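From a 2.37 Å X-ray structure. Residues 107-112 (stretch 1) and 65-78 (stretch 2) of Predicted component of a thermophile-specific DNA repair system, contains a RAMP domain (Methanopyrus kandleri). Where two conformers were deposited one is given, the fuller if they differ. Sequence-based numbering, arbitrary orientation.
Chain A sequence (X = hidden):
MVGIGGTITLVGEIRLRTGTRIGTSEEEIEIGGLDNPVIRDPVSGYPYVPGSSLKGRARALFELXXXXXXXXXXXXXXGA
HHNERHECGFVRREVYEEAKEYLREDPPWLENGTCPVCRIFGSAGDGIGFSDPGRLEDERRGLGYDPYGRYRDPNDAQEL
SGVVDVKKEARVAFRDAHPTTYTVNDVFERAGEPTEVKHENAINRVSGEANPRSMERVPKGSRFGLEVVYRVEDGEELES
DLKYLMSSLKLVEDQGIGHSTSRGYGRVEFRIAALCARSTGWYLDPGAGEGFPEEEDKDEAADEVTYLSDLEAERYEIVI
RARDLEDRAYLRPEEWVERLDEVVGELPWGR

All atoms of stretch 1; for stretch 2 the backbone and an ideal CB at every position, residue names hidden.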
ATOM      1  N   PRO A 107      16.016 -11.070  13.739  1.00 39.19           N
ATOM      2  CA  PRO A 107      15.170  -9.888  13.939  1.00 38.33           C
ATOM      3  C   PRO A 107      13.701 -10.288  13.865  1.00 32.48           C
ATOM      4  O   PRO A 107      13.304 -10.941  12.901  1.00 33.27           O
ATOM      5  CB  PRO A 107      15.563  -8.967  12.782  1.00 39.81           C
ATOM      6  CG  PRO A 107      16.948  -9.393  12.412  1.00 37.35           C
ATOM      7  CD  PRO A 107      17.024 -10.866  12.684  1.00 36.13           C
ATOM      8  N   PRO A 108      12.904  -9.909  14.874  1.00 31.56           N
ATOM      9  CA  PRO A 108      11.554 -10.465  15.030  1.00 31.29           C
ATOM     10  C   PRO A 108      10.554  -9.997  13.969  1.00 33.41           C
ATOM     11  O   PRO A 108       9.472 -10.576  13.872  1.00 35.92           O
ATOM     12  CB  PRO A 108      11.139  -9.967  16.418  1.00 30.68           C
ATOM     13  CG  PRO A 108      11.910  -8.713  16.609  1.00 31.41           C
ATOM     14  CD  PRO A 108      13.229  -8.935  15.930  1.00 31.01           C
ATOM     15  N   TRP A 109      10.909  -8.985  13.185  1.00 32.05           N
ATOM     16  CA  TRP A 109      10.003  -8.462  12.166  1.00 31.35           C
ATOM     17  C   TRP A 109      10.258  -9.126  10.819  1.00 33.49           C
ATOM     18  O   TRP A 109       9.755  -8.676   9.789  1.00 32.81           O
ATOM     19  CB  TRP A 109      10.152  -6.946  12.030  1.00 28.89           C
ATOM     20  CG  TRP A 109      11.493  -6.519  11.518  1.00 29.81           C
ATOM     21  CD1 TRP A 109      11.875  -6.408  10.212  1.00 29.50           C
ATOM     22  CD2 TRP A 109      12.628  -6.134  12.302  1.00 28.97           C
ATOM     23  NE1 TRP A 109      13.180  -5.985  10.135  1.00 32.18           N
ATOM     24  CE2 TRP A 109      13.665  -5.809  11.404  1.00 27.14           C
ATOM     25  CE3 TRP A 109      12.870  -6.036  13.676  1.00 31.24           C
ATOM     26  CZ2 TRP A 109      14.922  -5.392  11.835  1.00 26.78           C
ATOM     27  CZ3 TRP A 109      14.120  -5.622  14.101  1.00 27.27           C
ATOM     28  CH2 TRP A 109      15.130  -5.306  13.184  1.00 26.21           C
ATOM     29  N   LEU A 110      11.047 -10.195  10.831  1.00 31.34           N
ATOM     30  CA  LEU A 110      11.386 -10.895   9.601  1.00 31.50           C
ATOM     31  C   LEU A 110      10.476 -12.107   9.394  1.00 34.19           C
ATOM     32  O   LEU A 110      10.072 -12.759  10.357  1.00 35.04           O
ATOM     33  CB  LEU A 110      12.854 -11.331   9.635  1.00 34.54           C
ATOM     34  CG  LEU A 110      13.890 -10.250   9.308  1.00 37.03           C
ATOM     35  CD1 LEU A 110      15.259 -10.866   9.043  1.00 37.73           C
ATOM     36  CD2 LEU A 110      13.441  -9.404   8.132  1.00 34.44           C
ATOM     37  N   GLU A 111      10.142 -12.395   8.140  1.00 37.68           N
ATOM     38  CA  GLU A 111       9.400 -13.608   7.798  1.00 36.18           C
ATOM     39  C   GLU A 111      10.046 -14.288   6.598  1.00 38.53           C
ATOM     40  O   GLU A 111      10.141 -13.695   5.521  1.00 33.97           O
ATOM     41  CB  GLU A 111       7.931 -13.297   7.505  1.00 36.61           C
ATOM     42  CG  GLU A 111       7.078 -14.542   7.288  1.00 44.53           C
ATOM     43  CD  GLU A 111       5.598 -14.233   7.159  1.00 47.20           C
ATOM     44  OE1 GLU A 111       5.211 -13.589   6.160  1.00 48.76           O
ATOM     45  OE2 GLU A 111       4.822 -14.635   8.054  1.00 45.39           O
ATOM     46  N   ASN A 112      10.476 -15.533   6.789  1.00 42.28           N
ATOM     47  CA  ASN A 112      11.280 -16.250   5.801  1.00 39.44           C
ATOM     48  C   ASN A 112      12.456 -15.414   5.295  1.00 37.08           C
ATOM     49  O   ASN A 112      12.764 -15.410   4.102  1.00 39.43           O
ATOM     50  CB  ASN A 112      10.411 -16.701   4.623  1.00 43.95           C
ATOM     51  CG  ASN A 112       9.255 -17.584   5.056  1.00 48.79           C
ATOM     52  OD1 ASN A 112       9.386 -18.395   5.973  1.00 50.45           O
ATOM     53  ND2 ASN A 112       8.114 -17.430   4.394  1.00 48.79           N
ATOM     54  N   UNK A  65       0.745  -2.427  12.525  1.00 25.83           N
ATOM     55  CA  UNK A  65       0.020  -3.683  12.687  1.00 25.00           C
ATOM     56  C   UNK A  65       0.981  -4.863  12.684  1.00 25.89           C
ATOM     57  O   UNK A  65       0.819  -5.805  13.458  1.00 30.63           O
ATOM     58  CB  UNK A  65      -1.024  -3.848  11.580  1.00 25.00           C
ATOM     59  N   UNK A  66       1.982  -4.803  11.812  1.00 24.54           N
ATOM     60  CA  UNK A  66       3.000  -5.845  11.730  1.00 26.95           C
ATOM     61  C   UNK A  66       3.772  -5.928  13.039  1.00 29.88           C
ATOM     62  O   UNK A  66       3.994  -7.017  13.570  1.00 27.93           O
ATOM     63  CB  UNK A  66       3.954  -5.580  10.563  1.00 26.95           C
ATOM     64  N   UNK A  67       4.168  -4.767  13.552  1.00 29.03           N
ATOM     65  CA  UNK A  67       4.899  -4.671  14.810  1.00 28.62           C
ATOM     66  C   UNK A  67       4.117  -5.295  15.965  1.00 33.24           C
ATOM     67  O   UNK A  67       4.639  -6.139  16.692  1.00 33.09           O
ATOM     68  CB  UNK A  67       5.216  -3.207  15.124  1.00 28.62           C
ATOM     69  N   UNK A  68       2.865  -4.875  16.128  1.00 36.56           N
ATOM     70  CA  UNK A  68       2.032  -5.353  17.229  1.00 36.28           C
ATOM     71  C   UNK A  68       1.631  -6.820  17.095  1.00 36.63           C
ATOM     72  O   UNK A  68       1.537  -7.530  18.094  1.00 41.76           O
ATOM     73  CB  UNK A  68       0.771  -4.492  17.328  1.00 36.28           C
ATOM     74  N   UNK A  69       1.394  -7.271  15.867  1.00 35.49           N
ATOM     75  CA  UNK A  69       0.987  -8.656  15.629  1.00 36.97           C
ATOM     76  C   UNK A  69       2.075  -9.645  16.043  1.00 43.56           C
ATOM     77  O   UNK A  69       1.791 -10.798  16.359  1.00 48.15           O
ATOM     78  CB  UNK A  69       0.638  -8.856  14.153  1.00 36.97           C
ATOM     79  N   UNK A  70       3.322  -9.187  16.028  1.00 45.68           N
ATOM     80  CA  UNK A  70       4.448 -10.015  16.448  1.00 47.95           C
ATOM     81  C   UNK A  70       4.949  -9.613  17.830  1.00 49.76           C
ATOM     82  O   UNK A  70       5.983 -10.102  18.289  1.00 50.28           O
ATOM     83  CB  UNK A  70       5.586  -9.918  15.430  1.00 47.95           C
ATOM     84  N   UNK A  71       4.198  -8.727  18.483  1.00 49.91           N
ATOM     85  CA  UNK A  71       4.530  -8.223  19.814  1.00 52.25           C
ATOM     86  C   UNK A  71       5.981  -7.763  19.913  1.00 48.78           C
ATOM     87  O   UNK A  71       6.721  -8.183  20.802  1.00 47.46           O
ATOM     88  CB  UNK A  71       4.259  -9.302  20.864  1.00 52.25           C
ATOM     89  N   UNK A  72       6.373  -6.891  18.994  1.00 42.40           N
ATOM     90  CA  UNK A  72       7.718  -6.340  18.978  1.00 32.68           C
ATOM     91  C   UNK A  72       7.726  -4.969  19.633  1.00 33.48           C
ATOM     92  O   UNK A  72       6.935  -4.101  19.266  1.00 34.18           O
ATOM     93  CB  UNK A  72       8.253  -6.255  17.547  1.00 32.68           C
ATOM     94  N   UNK A  73       8.591  -4.783  20.626  1.00 41.87           N
ATOM     95  CA  UNK A  73       8.756  -3.480  21.262  0.50 43.71           C
ATOM     96  C   UNK A  73       9.193  -2.444  20.232  1.00 41.10           C
ATOM     97  O   UNK A  73      10.089  -2.706  19.428  1.00 42.79           O
ATOM     98  CB  UNK A  73       9.772  -3.560  22.403  0.50 43.71           C
ATOM     99  N   UNK A  74       8.560  -1.261  20.250  1.00 34.09           N
ATOM    100  CA  UNK A  74       8.819  -0.201  19.266  1.00 36.04           C
ATOM    101  C   UNK A  74      10.279   0.257  19.178  1.00 34.89           C
ATOM    102  O   UNK A  74      10.713   0.655  18.094  1.00 32.41           O
ATOM    103  CB  UNK A  74       7.945   1.010  19.596  1.00 36.04           C
ATOM    104  N   UNK A  75      11.023   0.195  20.279  1.00 35.77           N
ATOM    105  CA  UNK A  75      12.450   0.512  20.245  1.00 34.26           C
ATOM    106  C   UNK A  75      13.193  -0.389  19.258  1.00 29.08           C
ATOM    107  O   UNK A  75      14.018   0.079  18.479  1.00 31.49           O
ATOM    108  CB  UNK A  75      13.058   0.374  21.642  1.00 34.26           C
ATOM    109  N   UNK A  76      12.889  -1.681  19.294  1.00 22.72           N
ATOM    110  CA  UNK A  76      13.499  -2.640  18.380  1.00 27.56           C
ATOM    111  C   UNK A  76      13.003  -2.446  16.947  1.00 32.64           C
ATOM    112  O   UNK A  76      13.789  -2.469  15.998  1.00 30.10           O
ATOM    113  CB  UNK A  76      13.208  -4.068  18.845  1.00 27.56           C
ATOM    114  N   UNK A  77      11.698  -2.245  16.797  1.00 31.46           N
ATOM    115  CA  UNK A  77      11.089  -2.169  15.472  1.00 32.24           C
ATOM    116  C   UNK A  77      11.454  -0.888  14.719  1.00 27.43           C
ATOM    117  O   UNK A  77      11.715  -0.926  13.518  1.00 23.09           O
ATOM    118  CB  UNK A  77       9.568  -2.271  15.599  1.00 32.24           C
ATOM    119  N   UNK A  78      11.466   0.243  15.419  1.00 26.54           N
ATOM    120  CA  UNK A  78      11.715   1.527  14.768  1.00 25.43           C
ATOM    121  C   UNK A  78      13.146   2.024  14.955  1.00 28.31           C
ATOM    122  O   UNK A  78      13.599   2.910  14.225  1.00 23.41           O
ATOM    123  CB  UNK A  78      10.738   2.575  15.305  1.00 25.43           C
TER

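Position 65 lies on a helix, with nothing of stretch 1 near its CB. Stretch 1 sets no demand here. It is Ala65.

Position 66 points its CB toward stretch 1, but nothing lies within 5.5 Å of it. A long side chain is needed to cross the gap. The carbonyl of Trp109 offers an acceptor, so a long donor such as Trp, Lys, Arg or Gln would suit. The residue is Trp66. Trp66 NE1 donates to Trp109 O at 3.0 Å, with a nearly straight angle of 162°. The acceptor sits at the ring edge, near its plane, as an indole N-H requires.

Positions 67, 68 and 69 continue the helix. The CB at 67 points sideways, and 68 and 69 are out of reach, so stretch 1 leaves the choice open. They are Met67, whose end leads away, Lys68 and Ser69. Ser69 OG donates to Trp66 O at 2.9 Å, within the stretch.

Position 70 leaves helical phi/psi and points toward stretch 1. Its CB is 4.2 Å from Pro108 O. The carbonyls of Pro108 and Leu110 and the acid of Glu111 favour a donor, best a positive one: Arg or Lys. It is Arg70. Arg70 NH1 makes a weak hydrogen bond to Pro108 O (3.0 Å, 125°). A long salt bridge joins Arg70 NH2 to Glu111 OE2 at 3.8 Å. Leu110 O lies over one guanidinium face, where the angle is poor for a hydrogen bond.

Position 71 has phi/psi of 49/53, a left-handed conformation easiest for Gly, Asn or Asp. Out of reach, it holds Glu71, poorly ordered.

Position 72 faces stretch 1, with CB 4.5 Å from Pro108 CG. The proline ring and Trp109 CB invite an aliphatic residue: Ile, Leu, Val or Met. It is Ile72. Ile72 CD1 lies 3.7 Å from both Pro108 CB and Trp109 CB.

Positions 73, 74 and 75 are out of reach. An N-cap such as 73 often takes Ser, Thr, Asp or Asn, and phi of -57° at 74 permits proline. They are Glu73, Pro74 and Asp75.

Position 76 points toward stretch 1, near Trp109 CZ3 and Pro108 CG. Val, Ile, Leu or Ala would suit. It is Val76. Val76 CG1 is 3.7 Å from Trp109 CZ3 and 4.2 Å from Pro108 CG.

Position 77 points sideways, its CB 5.4 Å from Trp109 CE3. A large apolar side chain could bring its end nearer to Trp109: Phe, Leu or Met. It is Phe77. Phe77 CE1 reaches Trp109 CB at 3.8 Å. Trp109 CB lies at the edge of the Phe77 ring.

Position 78, out of reach, is Phe78.

Stretch 2, residues 65-78: AWMKSREIEPDVFF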
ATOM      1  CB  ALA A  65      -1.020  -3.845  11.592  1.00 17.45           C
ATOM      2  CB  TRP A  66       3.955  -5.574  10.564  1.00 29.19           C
ATOM      3  CG  TRP A  66       4.971  -6.655  10.334  1.00 30.14           C
ATOM      4  CD1 TRP A  66       6.325  -6.554  10.490  1.00 32.04           C
ATOM      5  CD2 TRP A  66       4.718  -7.996   9.896  1.00 28.09           C
ATOM      6  NE1 TRP A  66       6.928  -7.748  10.179  1.00 30.22           N
ATOM      7  CE2 TRP A  66       5.964  -8.650   9.811  1.00 28.25           C
ATOM      8  CE3 TRP A  66       3.559  -8.706   9.568  1.00 27.64           C
ATOM      9  CZ2 TRP A  66       6.082  -9.980   9.414  1.00 28.99           C
ATOM     10  CZ3 TRP A  66       3.680 -10.028   9.174  1.00 27.16           C
ATOM     11  CH2 TRP A  66       4.932 -10.651   9.101  1.00 28.12           C
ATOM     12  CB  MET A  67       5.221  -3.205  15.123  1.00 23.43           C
ATOM     13  CG  MET A  67       5.975  -2.988  16.425  1.00 16.21           C
ATOM     14  SD  MET A  67       6.038  -1.252  16.925  1.00 31.42           S
ATOM     15  CE  MET A  67       4.365  -0.997  17.514  1.00 36.70           C
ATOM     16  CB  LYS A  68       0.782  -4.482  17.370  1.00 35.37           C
ATOM     17  CG  LYS A  68       1.010  -3.234  18.212  1.00 42.15           C
ATOM     18  CD  LYS A  68       0.268  -2.024  17.675  1.00 47.69           C
ATOM     19  CE  LYS A  68       0.631  -0.777  18.472  1.00 56.52           C
ATOM     20  NZ  LYS A  68       0.195   0.481  17.805  1.00 60.18           N
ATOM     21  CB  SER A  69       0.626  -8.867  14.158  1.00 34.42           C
ATOM     22  OG  SER A  69       1.780  -8.802  13.339  1.00 37.21           O
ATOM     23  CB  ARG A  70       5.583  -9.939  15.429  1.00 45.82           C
ATOM     24  CG  ARG A  70       5.306 -10.712  14.153  1.00 44.24           C
ATOM     25  CD  ARG A  70       6.412 -10.514  13.142  1.00 48.00           C
ATOM     26  NE  ARG A  70       6.348 -11.496  12.067  1.00 54.75           N
ATOM     27  CZ  ARG A  70       7.042 -12.630  12.045  1.00 58.60           C
ATOM     28  NH1 ARG A  70       7.873 -12.920  13.037  1.00 60.15           N
ATOM     29  NH2 ARG A  70       6.917 -13.466  11.024  1.00 60.98           N
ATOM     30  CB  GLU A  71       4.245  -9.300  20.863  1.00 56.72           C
ATOM     31  CG  GLU A  71       2.808  -9.795  20.851  1.00 64.45           C
ATOM     32  CD  GLU A  71       2.549 -10.874  21.883  1.00 72.23           C
ATOM     33  OE1 GLU A  71       3.075 -11.996  21.717  1.00 74.80           O
ATOM     34  OE2 GLU A  71       1.817 -10.603  22.858  1.00 75.11           O
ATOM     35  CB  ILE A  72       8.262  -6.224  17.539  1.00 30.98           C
ATOM     36  CG1 ILE A  72       8.204  -7.581  16.836  1.00 29.87           C
ATOM     37  CG2 ILE A  72       9.678  -5.658  17.540  1.00 28.51           C
ATOM     38  CD1 ILE A  72       8.540  -7.515  15.364  1.00 28.01           C
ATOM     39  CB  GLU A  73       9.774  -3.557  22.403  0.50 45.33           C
ATOM     40  CG  GLU A  73       9.230  -4.134  23.700  0.50 46.58           C
ATOM     41  CD  GLU A  73       8.953  -3.066  24.743  0.50 48.76           C
ATOM     42  OE1 GLU A  73       8.420  -1.996  24.378  0.50 47.18           O
ATOM     43  OE2 GLU A  73       9.278  -3.294  25.927  0.50 50.99           O
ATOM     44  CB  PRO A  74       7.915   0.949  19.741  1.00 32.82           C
ATOM     45  CG  PRO A  74       7.488   0.590  21.131  1.00 33.74           C
ATOM     46  CD  PRO A  74       7.484  -0.898  21.186  1.00 31.12           C
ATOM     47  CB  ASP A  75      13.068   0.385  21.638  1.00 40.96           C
ATOM     48  CG  ASP A  75      12.762   1.577  22.526  1.00 46.84           C
ATOM     49  OD1 ASP A  75      12.139   2.545  22.039  1.00 48.94           O
ATOM     50  OD2 ASP A  75      13.156   1.551  23.711  1.00 48.54           O
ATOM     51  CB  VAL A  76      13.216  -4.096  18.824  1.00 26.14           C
ATOM     52  CG1 VAL A  76      13.691  -5.088  17.769  1.00 25.66           C
ATOM     53  CG2 VAL A  76      13.872  -4.379  20.166  1.00 28.43           C
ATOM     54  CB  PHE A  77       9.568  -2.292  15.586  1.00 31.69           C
ATOM     55  CG  PHE A  77       8.868  -2.398  14.261  1.00 29.44           C
ATOM     56  CD1 PHE A  77       8.956  -3.558  13.508  1.00 28.65           C
ATOM     57  CD2 PHE A  77       8.121  -1.339  13.769  1.00 28.49           C
ATOM     58  CE1 PHE A  77       8.313  -3.662  12.287  1.00 33.30           C
ATOM     59  CE2 PHE A  77       7.473  -1.437  12.551  1.00 28.61           C
ATOM     60  CZ  PHE A  77       7.570  -2.598  11.808  1.00 31.33           C
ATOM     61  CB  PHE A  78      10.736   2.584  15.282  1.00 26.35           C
ATOM     62  CG  PHE A  78       9.312   2.356  14.850  1.00 27.89           C
ATOM     63  CD1 PHE A  78       8.968   2.392  13.507  1.00 28.83           C
ATOM     64  CD2 PHE A  78       8.318   2.108  15.785  1.00 24.79           C
ATOM     65  CE1 PHE A  78       7.659   2.182  13.104  1.00 31.89           C
ATOM     66  CE2 PHE A  78       7.008   1.902  15.388  1.00 29.18           C
ATOM     67  CZ  PHE A  78       6.678   1.939  14.046  1.00 27.01           C
TER
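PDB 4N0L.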